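Local coordinates for protein toxin PAU_02230 (Photorhabdus asymbiotica subsp. asymbiotica ATCC 43949, PDB 6HV6) that is a bacterial toxin, also called PaTox, whose modelled region joins a group of helices to a part built around an antiparallel sheet, at residues E81-D84 against T85-R88; Q87-A90 against L91-Y95; P120-D123 against N124-G127; F326-K329 against K330-Y334. The protein carries 1 engineered substitution. All coordinates share one frame; numbering follows the deposited sequence.

Interaction 1 of 4, residues E81-D84 against T85-R88; sequences ENFD and TMQR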
loop_
_atom_site.group_PDB
_atom_site.type_symbol
_atom_site.label_atom_id
_atom_site.label_comp_id
_atom_site.label_asym_id
_atom_site.label_seq_id
_atom_site.Cartn_x
_atom_site.Cartn_y
_atom_site.Cartn_z
ATOM N N GLU A 81 2.303 16.577 18.040
ATOM C CA GLU A 81 2.164 15.935 19.344
ATOM C C GLU A 81 0.701 15.689 19.692
ATOM O O GLU A 81 0.336 14.596 20.152
ATOM C CB GLU A 81 2.833 16.795 20.417
ATOM C CG GLU A 81 2.811 16.175 21.795
ATOM C CD GLU A 81 3.474 17.047 22.842
ATOM O OE1 GLU A 81 4.253 17.948 22.460
ATOM O OE2 GLU A 81 3.213 16.831 24.045
ATOM N N ASN A 82 -0.158 16.684 19.472
ATOM C CA ASN A 82 -1.582 16.469 19.717
ATOM C C ASN A 82 -2.157 15.438 18.751
ATOM O O ASN A 82 -2.985 14.610 19.141
ATOM C CB ASN A 82 -2.351 17.785 19.620
ATOM C CG ASN A 82 -2.041 18.717 20.768
ATOM O OD1 ASN A 82 -1.407 18.314 21.740
ATOM N ND2 ASN A 82 -2.488 19.965 20.668
ATOM N N PHE A 83 -1.732 15.471 17.488
ATOM C CA PHE A 83 -2.178 14.460 16.535
ATOM C C PHE A 83 -1.824 13.060 17.026
ATOM O O PHE A 83 -2.667 12.159 17.021
ATOM C CB PHE A 83 -1.561 14.729 15.163
ATOM C CG PHE A 83 -1.975 13.739 14.102
ATOM C CD1 PHE A 83 -3.134 13.932 13.373
ATOM C CD2 PHE A 83 -1.194 12.624 13.829
ATOM C CE1 PHE A 83 -3.517 13.026 12.401
ATOM C CE2 PHE A 83 -1.573 11.715 12.852
ATOM C CZ PHE A 83 -2.734 11.916 12.139
ATOM N N ASP A 84 -0.577 12.865 17.468
ATOM C CA ASP A 84 -0.154 11.557 17.963
ATOM C C ASP A 84 -0.973 11.128 19.180
ATOM O O ASP A 84 -1.374 9.964 19.287
ATOM C CB ASP A 84 1.342 11.579 18.296
ATOM C CG ASP A 84 2.223 11.866 17.073
ATOM O OD1 ASP A 84 1.782 11.625 15.926
ATOM O OD2 ASP A 84 3.369 12.328 17.262
ATOM N N THR A 85 -1.239 12.055 20.104
ATOM C CA THR A 85 -2.089 11.746 21.252
ATOM C C THR A 85 -3.479 11.293 20.809
ATOM O O THR A 85 -4.024 10.312 21.329
ATOM C CB THR A 85 -2.188 12.970 22.167
ATOM O OG1 THR A 85 -0.893 13.276 22.691
ATOM C CG2 THR A 85 -3.123 12.699 23.323
ATOM N N MET A 86 -4.068 11.993 19.838
ATOM C CA MET A 86 -5.387 11.599 19.353
ATOM C C MET A 86 -5.357 10.203 18.737
ATOM O O MET A 86 -6.253 9.384 18.983
ATOM C CB MET A 86 -5.895 12.615 18.335
ATOM C CG MET A 86 -7.069 12.103 17.507
ATOM S SD MET A 86 -7.571 13.299 16.257
ATOM C CE MET A 86 -6.245 13.092 15.071
ATOM N N GLN A 87 -4.322 9.907 17.945
ATOM C CA GLN A 87 -4.243 8.606 17.284
ATOM C C GLN A 87 -4.116 7.478 18.293
ATOM O O GLN A 87 -4.694 6.400 18.104
ATOM C CB GLN A 87 -3.065 8.581 16.307
ATOM C CG GLN A 87 -3.194 9.559 15.138
ATOM C CD GLN A 87 -4.359 9.243 14.226
ATOM O OE1 GLN A 87 -5.518 9.458 14.578
ATOM N NE2 GLN A 87 -4.056 8.731 13.042
ATOM N N ARG A 88 -3.350 7.695 19.365
ATOM C CA ARG A 88 -3.257 6.680 20.408
ATOM C C ARG A 88 -4.612 6.472 21.072
ATOM O O ARG A 88 -5.042 5.331 21.280
ATOM C CB ARG A 88 -2.188 7.065 21.433
ATOM C CG ARG A 88 -0.744 6.966 20.900
ATOM C CD ARG A 88 0.307 7.194 21.998
ATOM N NE ARG A 88 0.604 8.609 22.223
ATOM C CZ ARG A 88 0.121 9.332 23.233
ATOM N NH1 ARG A 88 -0.692 8.779 24.125
ATOM N NH2 ARG A 88 0.455 10.611 23.354
#
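E81 to R88 form two regular alpha-helical turns, T85 N bonding to E81 O and R88 N to D84 O at 3.0 Å, M86 N to N82 O and Q87 N to F83 O at 2.9 Å. E81 O takes a second donor, the hydroxyl T85 OG1 at 3.1 Å. The two donors reach this oxygen from opposite faces of its carbonyl plane, and the second bond fixes the rotation of the threonine branch. F83 carries the apolar part of the contact. With CG anti to the backbone N (chi1 -179°), its ring lies beside the next turn, where Q87 CG packs over one face in a CH-pi contact, 3.9 Å from the ring centroid and 27° off the normal. Q87 folds at chi2, which brings its amide to the ring rim, the two planes 40° apart, with NE2 3.6 Å from F83 CZ. The M86 methyl CE approaches the same ring obliquely, 3.6 Å from F83 CD1. These i to i+3 and i to i+4 contacts line the inward side of amphipathic helix 80-93: F83 also touches I161, and M86 touches M154 and I158, all of helix 144-176, while N82 meets helix 130-138. D84 OD1 lies in plane at the F83 ring edge, but its hydrogen bond goes to Q80 NE2. R88 bends back so that one face of its guanidinium lies over T85 CA, off centre.

Interaction 2 of 4, residues Q87-A90 against L91-Y95; sequences QRMA and LDYAY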
loop_
_atom_site.group_PDB
_atom_site.type_symbol
_atom_site.label_atom_id
_atom_site.label_comp_id
_atom_site.label_asym_id
_atom_site.label_seq_id
_atom_site.Cartn_x
_atom_site.Cartn_y
_atom_site.Cartn_z
ATOM N N GLN A 87 -4.322 9.907 17.945
ATOM C CA GLN A 87 -4.243 8.606 17.284
ATOM C C GLN A 87 -4.116 7.478 18.293
ATOM O O GLN A 87 -4.694 6.400 18.104
ATOM C CB GLN A 87 -3.065 8.581 16.307
ATOM C CG GLN A 87 -3.194 9.559 15.138
ATOM C CD GLN A 87 -4.359 9.243 14.226
ATOM O OE1 GLN A 87 -5.518 9.458 14.578
ATOM N NE2 GLN A 87 -4.056 8.731 13.042
ATOM N N ARG A 88 -3.350 7.695 19.365
ATOM C CA ARG A 88 -3.257 6.680 20.408
ATOM C C ARG A 88 -4.612 6.472 21.072
ATOM O O ARG A 88 -5.042 5.331 21.280
ATOM C CB ARG A 88 -2.188 7.065 21.433
ATOM C CG ARG A 88 -0.744 6.966 20.900
ATOM C CD ARG A 88 0.307 7.194 21.998
ATOM N NE ARG A 88 0.604 8.609 22.223
ATOM C CZ ARG A 88 0.121 9.332 23.233
ATOM N NH1 ARG A 88 -0.692 8.779 24.125
ATOM N NH2 ARG A 88 0.455 10.611 23.354
ATOM N N MET A 89 -5.319 7.565 21.369
ATOM C CA MET A 89 -6.645 7.457 21.972
ATOM C C MET A 89 -7.621 6.762 21.033
ATOM O O MET A 89 -8.478 5.993 21.477
ATOM C CB MET A 89 -7.167 8.855 22.339
ATOM C CG MET A 89 -6.351 9.539 23.415
ATOM S SD MET A 89 -6.990 11.171 23.863
ATOM C CE MET A 89 -8.752 10.835 23.900
ATOM N N ALA A 90 -7.508 7.024 19.730
ATOM C CA ALA A 90 -8.449 6.437 18.784
ATOM C C ALA A 90 -8.366 4.922 18.792
ATOM O O ALA A 90 -9.382 4.243 18.596
ATOM C CB ALA A 90 -8.198 6.980 17.379
ATOM N N LEU A 91 -7.171 4.378 19.034
ATOM C CA LEU A 91 -7.006 2.933 19.151
ATOM C C LEU A 91 -7.749 2.370 20.359
ATOM O O LEU A 91 -8.217 1.229 20.317
ATOM C CB LEU A 91 -5.522 2.589 19.243
ATOM C CG LEU A 91 -4.648 3.020 18.065
ATOM C CD1 LEU A 91 -3.197 2.653 18.338
ATOM C CD2 LEU A 91 -5.129 2.381 16.765
ATOM N N ASP A 92 -7.869 3.144 21.439
ATOM C CA ASP A 92 -8.619 2.674 22.599
ATOM C C ASP A 92 -10.124 2.719 22.370
ATOM O O ASP A 92 -10.860 1.926 22.968
ATOM C CB ASP A 92 -8.277 3.505 23.831
ATOM C CG ASP A 92 -6.856 3.284 24.310
ATOM O OD1 ASP A 92 -6.301 2.193 24.055
ATOM O OD2 ASP A 92 -6.297 4.205 24.945
ATOM N N TYR A 93 -10.602 3.647 21.540
ATOM C CA TYR A 93 -12.028 3.760 21.281
ATOM C C TYR A 93 -12.504 2.875 20.135
ATOM O O TYR A 93 -13.716 2.782 19.918
ATOM C CB TYR A 93 -12.398 5.221 21.008
ATOM C CG TYR A 93 -12.480 6.064 22.262
ATOM C CD1 TYR A 93 -13.611 6.035 23.068
ATOM C CD2 TYR A 93 -11.429 6.897 22.636
ATOM C CE1 TYR A 93 -13.695 6.809 24.216
ATOM C CE2 TYR A 93 -11.497 7.671 23.780
ATOM C CZ TYR A 93 -12.631 7.624 24.569
ATOM O OH TYR A 93 -12.709 8.393 25.706
ATOM N N ALA A 94 -11.595 2.211 19.420
ATOM C CA ALA A 94 -11.994 1.305 18.346
ATOM C C ALA A 94 -12.829 0.154 18.898
ATOM O O ALA A 94 -12.615 -0.314 20.017
ATOM C CB ALA A 94 -10.762 0.758 17.625
ATOM N N TYR A 95 -13.792 -0.311 18.097
ATOM C CA TYR A 95 -14.731 -1.320 18.575
ATOM C C TYR A 95 -14.015 -2.637 18.834
ATOM O O TYR A 95 -13.261 -3.129 17.988
ATOM C CB TYR A 95 -15.875 -1.528 17.576
ATOM C CG TYR A 95 -16.823 -2.662 17.952
ATOM C CD1 TYR A 95 -17.672 -2.554 19.051
ATOM C CD2 TYR A 95 -16.870 -3.836 17.205
ATOM C CE1 TYR A 95 -18.534 -3.585 19.400
ATOM C CE2 TYR A 95 -17.734 -4.874 17.543
ATOM C CZ TYR A 95 -18.563 -4.740 18.640
ATOM O OH TYR A 95 -19.417 -5.768 18.977
HETATM O O HOH W 1 -3.813 3.237 22.556
#
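M89 and Y93 leave the helix with matching first torsions, CG beside the backbone N in each (chi1 -65° and -77°), and this sets the two side chains alongside one another, pointing the same way. Their contact is light: the methyl M89 CE stands 4.2 Å from Y93 CE2. The tyrosine ring also turns an edge to the backbone, with CD2 only 3.3 Å from M89 O and that oxygen near the ring plane. The same oxygen accepts Y93 N at 3.2 Å in its carbonyl plane, so backbone and ring of Y93 both gather round M89 O. This is the last turn of helix 80-93, where i+4 bonding loosens and weak i+3 bonds mix with it, Y93 N to M89 O being the one bond here that is not weak. L91 N divides itself weakly between Q87 O and R88 O, and D92 N is 3.6 Å from R88 O, leaning instead, in a bent and weak bond, on M89 O. A water enters where the turn has opened, donating to R88 O at 2.7 Å and to D92 OD1 at 3.1 Å; it bridges the carbonyl to the carboxylate of the residue four places on. L91 packs its CG 3.4 Å from Q87 O on the exposed side. Y93 stacks on Y110 and touches A144 and K147 of helix 144-176, whereas M89 reaches Y137 and I138, joining the end of this helix to its neighbours.

Interaction 3 of 4, residues P120-D123 against N124-G127; sequences PQYD and NFNG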
loop_
_atom_site.group_PDB
_atom_site.type_symbol
_atom_site.label_atom_id
_atom_site.label_comp_id
_atom_site.label_asym_id
_atom_site.label_seq_id
_atom_site.Cartn_x
_atom_site.Cartn_y
_atom_site.Cartn_z
ATOM N N PRO A 120 -26.748 17.840 14.204
ATOM C CA PRO A 120 -26.676 19.293 14.415
ATOM C C PRO A 120 -26.324 19.699 15.830
ATOM O O PRO A 120 -25.811 20.807 16.029
ATOM C CB PRO A 120 -28.092 19.761 14.039
ATOM C CG PRO A 120 -28.531 18.765 13.011
ATOM C CD PRO A 120 -27.990 17.448 13.506
ATOM N N GLN A 121 -26.590 18.861 16.825
ATOM C CA GLN A 121 -26.187 19.293 18.153
ATOM C C GLN A 121 -24.671 19.391 18.298
ATOM O O GLN A 121 -24.200 19.807 19.354
ATOM C CB GLN A 121 -26.778 18.365 19.220
ATOM C CG GLN A 121 -26.470 16.900 19.038
ATOM C CD GLN A 121 -27.547 16.146 18.277
ATOM O OE1 GLN A 121 -27.900 16.493 17.145
ATOM N NE2 GLN A 121 -28.067 15.093 18.897
ATOM N N TYR A 122 -23.889 19.053 17.271
ATOM C CA TYR A 122 -22.446 19.262 17.316
ATOM C C TYR A 122 -21.981 20.327 16.336
ATOM O O TYR A 122 -20.774 20.424 16.069
ATOM C CB TYR A 122 -21.727 17.943 17.067
ATOM C CG TYR A 122 -22.145 16.934 18.099
ATOM C CD1 TYR A 122 -21.512 16.885 19.334
ATOM C CD2 TYR A 122 -23.198 16.070 17.864
ATOM C CE1 TYR A 122 -21.901 15.977 20.293
ATOM C CE2 TYR A 122 -23.593 15.148 18.830
ATOM C CZ TYR A 122 -22.942 15.122 20.045
ATOM O OH TYR A 122 -23.306 14.224 21.015
ATOM N N ASP A 123 -22.913 21.139 15.817
ATOM C CA ASP A 123 -22.576 22.131 14.806
ATOM C C ASP A 123 -21.520 23.106 15.302
ATOM O O ASP A 123 -20.807 23.709 14.495
ATOM C CB ASP A 123 -23.816 22.915 14.398
ATOM C CG ASP A 123 -24.717 22.147 13.442
ATOM O OD1 ASP A 123 -24.261 21.179 12.798
ATOM O OD2 ASP A 123 -25.880 22.542 13.332
ATOM N N ASN A 124 -21.430 23.301 16.616
ATOM C CA ASN A 124 -20.436 24.232 17.138
ATOM C C ASN A 124 -19.017 23.801 16.794
ATOM O O ASN A 124 -18.107 24.636 16.807
ATOM C CB ASN A 124 -20.582 24.359 18.653
ATOM C CG ASN A 124 -20.036 23.148 19.386
ATOM O OD1 ASN A 124 -20.680 22.104 19.447
ATOM N ND2 ASN A 124 -18.829 23.278 19.928
ATOM N N PHE A 125 -18.803 22.517 16.487
ATOM C CA PHE A 125 -17.478 22.068 16.089
ATOM C C PHE A 125 -17.164 22.418 14.642
ATOM O O PHE A 125 -15.990 22.428 14.263
ATOM C CB PHE A 125 -17.338 20.546 16.280
ATOM C CG PHE A 125 -17.381 20.112 17.716
ATOM C CD1 PHE A 125 -16.682 20.804 18.682
ATOM C CD2 PHE A 125 -18.122 19.011 18.099
ATOM C CE1 PHE A 125 -16.706 20.410 20.010
ATOM C CE2 PHE A 125 -18.161 18.622 19.425
ATOM C CZ PHE A 125 -17.460 19.326 20.380
ATOM N N ASN A 126 -18.181 22.713 13.826
ATOM C CA ASN A 126 -17.912 22.972 12.416
ATOM C C ASN A 126 -17.030 24.202 12.203
ATOM O O ASN A 126 -16.270 24.259 11.232
ATOM C CB ASN A 126 -19.224 23.139 11.658
ATOM C CG ASN A 126 -19.965 21.840 11.521
ATOM O OD1 ASN A 126 -19.362 20.760 11.569
ATOM N ND2 ASN A 126 -21.259 21.926 11.313
ATOM N N GLY A 127 -17.123 25.196 13.058
ATOM C CA GLY A 127 -16.281 26.343 12.766
ATOM C C GLY A 127 -14.826 26.227 13.182
ATOM O O GLY A 127 -14.041 27.140 12.903
#
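Overlapping beta turns, each closed by an i+3 to i bond, wind the chain within the surface loop between helices 101-115 and 130-138, and Y122 and F125 meet across one of them. F125 N donates to Y122 O at 2.9 Å, and N126 N to D123 O at the same length. In both bonds the donor stands well above the carbonyl plane, by 41° and 59°, as is common where the bond spans i to i+3. Because Y122 and F125 are three residues apart and each holds CG beside its backbone N, their rings project side by side from one flank of the turn. The meeting is at an edge: F125 CE2 lies near the plane of the Y122 ring, 3.8 Å from CD1. N124 takes another course. Its CG sits between the backbone N and the carbonyl carbon (chi1 75°), which swings OD1 over the centre of the F125 ring, 4.1 Å above its plane. D123 and N126 also run alongside each other, with N126 ND2 3.4 Å from D123 OD1, and N126 OD1 is bonded to K153 NZ. F125 is buried and touches T146, while Y122 rests on T145, T146 and V149, so the aromatic pair anchors the loop to helix 144-176. With D123 N bonded to P120 O, turns 120-123, 122-125 and 123-126 follow one another as type I-like turns, not an unbroken 3-10 helix, in a helix-to-helix connection.

Interaction 4 of 4, residues F326-K329 against K330-Y334; sequences FFQK and KMQQY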
loop_
_atom_site.group_PDB
_atom_site.type_symbol
_atom_site.label_atom_id
_atom_site.label_comp_id
_atom_site.label_asym_id
_atom_site.label_seq_id
_atom_site.Cartn_x
_atom_site.Cartn_y
_atom_site.Cartn_z
ATOM N N PHE A 326 19.972 -3.103 -3.052
ATOM C CA PHE A 326 18.829 -2.287 -2.658
ATOM C C PHE A 326 17.755 -3.145 -1.999
ATOM O O PHE A 326 17.227 -2.795 -0.940
ATOM C CB PHE A 326 18.276 -1.563 -3.883
ATOM C CG PHE A 326 17.079 -0.729 -3.593
ATOM C CD1 PHE A 326 17.180 0.388 -2.779
ATOM C CD2 PHE A 326 15.848 -1.060 -4.128
ATOM C CE1 PHE A 326 16.074 1.161 -2.505
ATOM C CE2 PHE A 326 14.725 -0.284 -3.855
ATOM C CZ PHE A 326 14.846 0.829 -3.048
ATOM N N PHE A 327 17.428 -4.282 -2.612
ATOM C CA PHE A 327 16.433 -5.186 -2.040
ATOM C C PHE A 327 16.834 -5.629 -0.635
ATOM O O PHE A 327 16.000 -5.658 0.280
ATOM C CB PHE A 327 16.243 -6.395 -2.969
ATOM C CG PHE A 327 15.412 -7.505 -2.378
ATOM C CD1 PHE A 327 14.029 -7.515 -2.530
ATOM C CD2 PHE A 327 16.016 -8.547 -1.685
ATOM C CE1 PHE A 327 13.261 -8.533 -1.981
ATOM C CE2 PHE A 327 15.255 -9.572 -1.135
ATOM C CZ PHE A 327 13.872 -9.565 -1.287
ATOM N N GLN A 328 18.106 -5.969 -0.435
ATOM C CA GLN A 328 18.525 -6.396 0.899
ATOM C C GLN A 328 18.399 -5.260 1.909
ATOM O O GLN A 328 17.970 -5.479 3.047
ATOM C CB GLN A 328 19.958 -6.929 0.877
ATOM C CG GLN A 328 20.442 -7.330 2.271
ATOM C CD GLN A 328 21.826 -7.950 2.273
ATOM O OE1 GLN A 328 22.707 -7.531 1.523
ATOM N NE2 GLN A 328 22.022 -8.956 3.121
ATOM N N LYS A 329 18.773 -4.042 1.516
ATOM C CA LYS A 329 18.608 -2.899 2.409
ATOM C C LYS A 329 17.139 -2.704 2.780
ATOM O O LYS A 329 16.814 -2.393 3.933
ATOM C CB LYS A 329 19.177 -1.646 1.741
ATOM C CG LYS A 329 19.067 -0.381 2.563
ATOM C CD LYS A 329 19.849 0.754 1.913
ATOM C CE LYS A 329 19.177 1.272 0.641
ATOM N NZ LYS A 329 20.035 2.295 -0.047
ATOM N N LYS A 330 16.232 -2.912 1.822
ATOM C CA LYS A 330 14.813 -2.740 2.117
ATOM C C LYS A 330 14.275 -3.859 3.006
ATOM O O LYS A 330 13.373 -3.625 3.816
ATOM C CB LYS A 330 14.021 -2.650 0.808
ATOM C CG LYS A 330 14.331 -1.385 -0.017
ATOM C CD LYS A 330 13.952 -0.098 0.742
ATOM C CE LYS A 330 15.155 0.769 1.057
ATOM N NZ LYS A 330 14.746 2.118 1.577
ATOM N N MET A 331 14.793 -5.080 2.877
ATOM C CA MET A 331 14.341 -6.134 3.779
ATOM C C MET A 331 14.766 -5.840 5.214
ATOM O O MET A 331 13.993 -6.039 6.160
ATOM C CB MET A 331 14.875 -7.490 3.314
ATOM C CG MET A 331 14.325 -7.958 1.945
ATOM S SD MET A 331 12.507 -7.934 1.754
ATOM C CE MET A 331 12.216 -6.368 0.950
ATOM N N GLN A 332 15.988 -5.350 5.394
ATOM C CA GLN A 332 16.415 -4.967 6.736
ATOM C C GLN A 332 15.597 -3.803 7.268
ATOM O O GLN A 332 15.284 -3.764 8.462
ATOM C CB GLN A 332 17.906 -4.656 6.715
ATOM C CG GLN A 332 18.687 -5.833 6.147
ATOM C CD GLN A 332 20.180 -5.679 6.280
ATOM O OE1 GLN A 332 20.714 -4.575 6.184
ATOM N NE2 GLN A 332 20.868 -6.794 6.510
ATOM N N GLN A 333 15.199 -2.875 6.393
ATOM C CA GLN A 333 14.328 -1.777 6.806
ATOM C C GLN A 333 12.971 -2.292 7.279
ATOM O O GLN A 333 12.404 -1.772 8.242
ATOM C CB GLN A 333 14.158 -0.794 5.642
ATOM C CG GLN A 333 13.437 0.497 5.998
ATOM C CD GLN A 333 13.217 1.409 4.790
ATOM O OE1 GLN A 333 12.797 0.962 3.719
ATOM N NE2 GLN A 333 13.509 2.692 4.961
ATOM N N TYR A 334 12.418 -3.298 6.598
ATOM C CA TYR A 334 11.224 -3.969 7.106
ATOM C C TYR A 334 11.501 -4.782 8.363
ATOM O O TYR A 334 10.551 -5.204 9.030
ATOM C CB TYR A 334 10.656 -4.929 6.069
ATOM C CG TYR A 334 9.779 -4.338 5.004
ATOM C CD1 TYR A 334 8.594 -3.678 5.328
ATOM C CD2 TYR A 334 10.106 -4.486 3.664
ATOM C CE1 TYR A 334 7.761 -3.163 4.330
ATOM C CE2 TYR A 334 9.281 -3.978 2.659
ATOM C CZ TYR A 334 8.116 -3.313 2.999
ATOM O OH TYR A 334 7.299 -2.804 1.999
#
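K330, a buried lysine, lays its aliphatic chain over the F326 ring, and one residue later M331 does the same to F327. K330 CG is 4.0 Å from the F326 ring centroid, 17° off the normal, and its CE reaches F326 CE1 at 3.7 Å. The lysine folds at chi2 and again at chi3, where a torsion of 116°, far from staggered, suggests some strain where the chain turns toward its polar partners. There NZ donates to Q333 OE1 at 3.1 Å, from above the amide's carbonyl plane, and to S176 OG; two bonds grip its ammonium group. In the second pair, M331 CG sits over the F327 face, 3.8 Å from its centroid, while SD makes an oblique Met-aromatic contact, 4.2 Å from the same point. The methyl M331 CE is 3.8 Å from F327 CE1. Both phenylalanines hold CG anti to the backbone N, which lays each ring beside the side chain four residues on, along the turn joined by the bonds K330 N to F326 O and M331 N to F327 O, each 2.9 Å. K329 runs beside K330, its NZ held by S176 O. Helix 320-334 packs against both helix 144-176, where F326 and K330 meet W173, and sheet strand 304-309, whose F307 is touched by F326, K330 and M331 and meets F327 edge-to-face.

All four contacts are local, each between adjoining segments, so none closes a long loop or nests within another. From the N terminus, interaction 1 comes first and interaction 2 follows on the same helix 80-93, sharing Q87 and R88. Interaction 3 lies further on, in the loop before helix 130-138, with its centre about 22 Å from the centres of both. Interaction 4, on helix 320-334, is remote, its centre about 47 Å from that of interaction 3 and on the opposite side of the chain's centre. Long helix 144-176 is their common neighbour: it meets side chains from all four and runs from the helical end to the antiparallel sheet beside interaction 4.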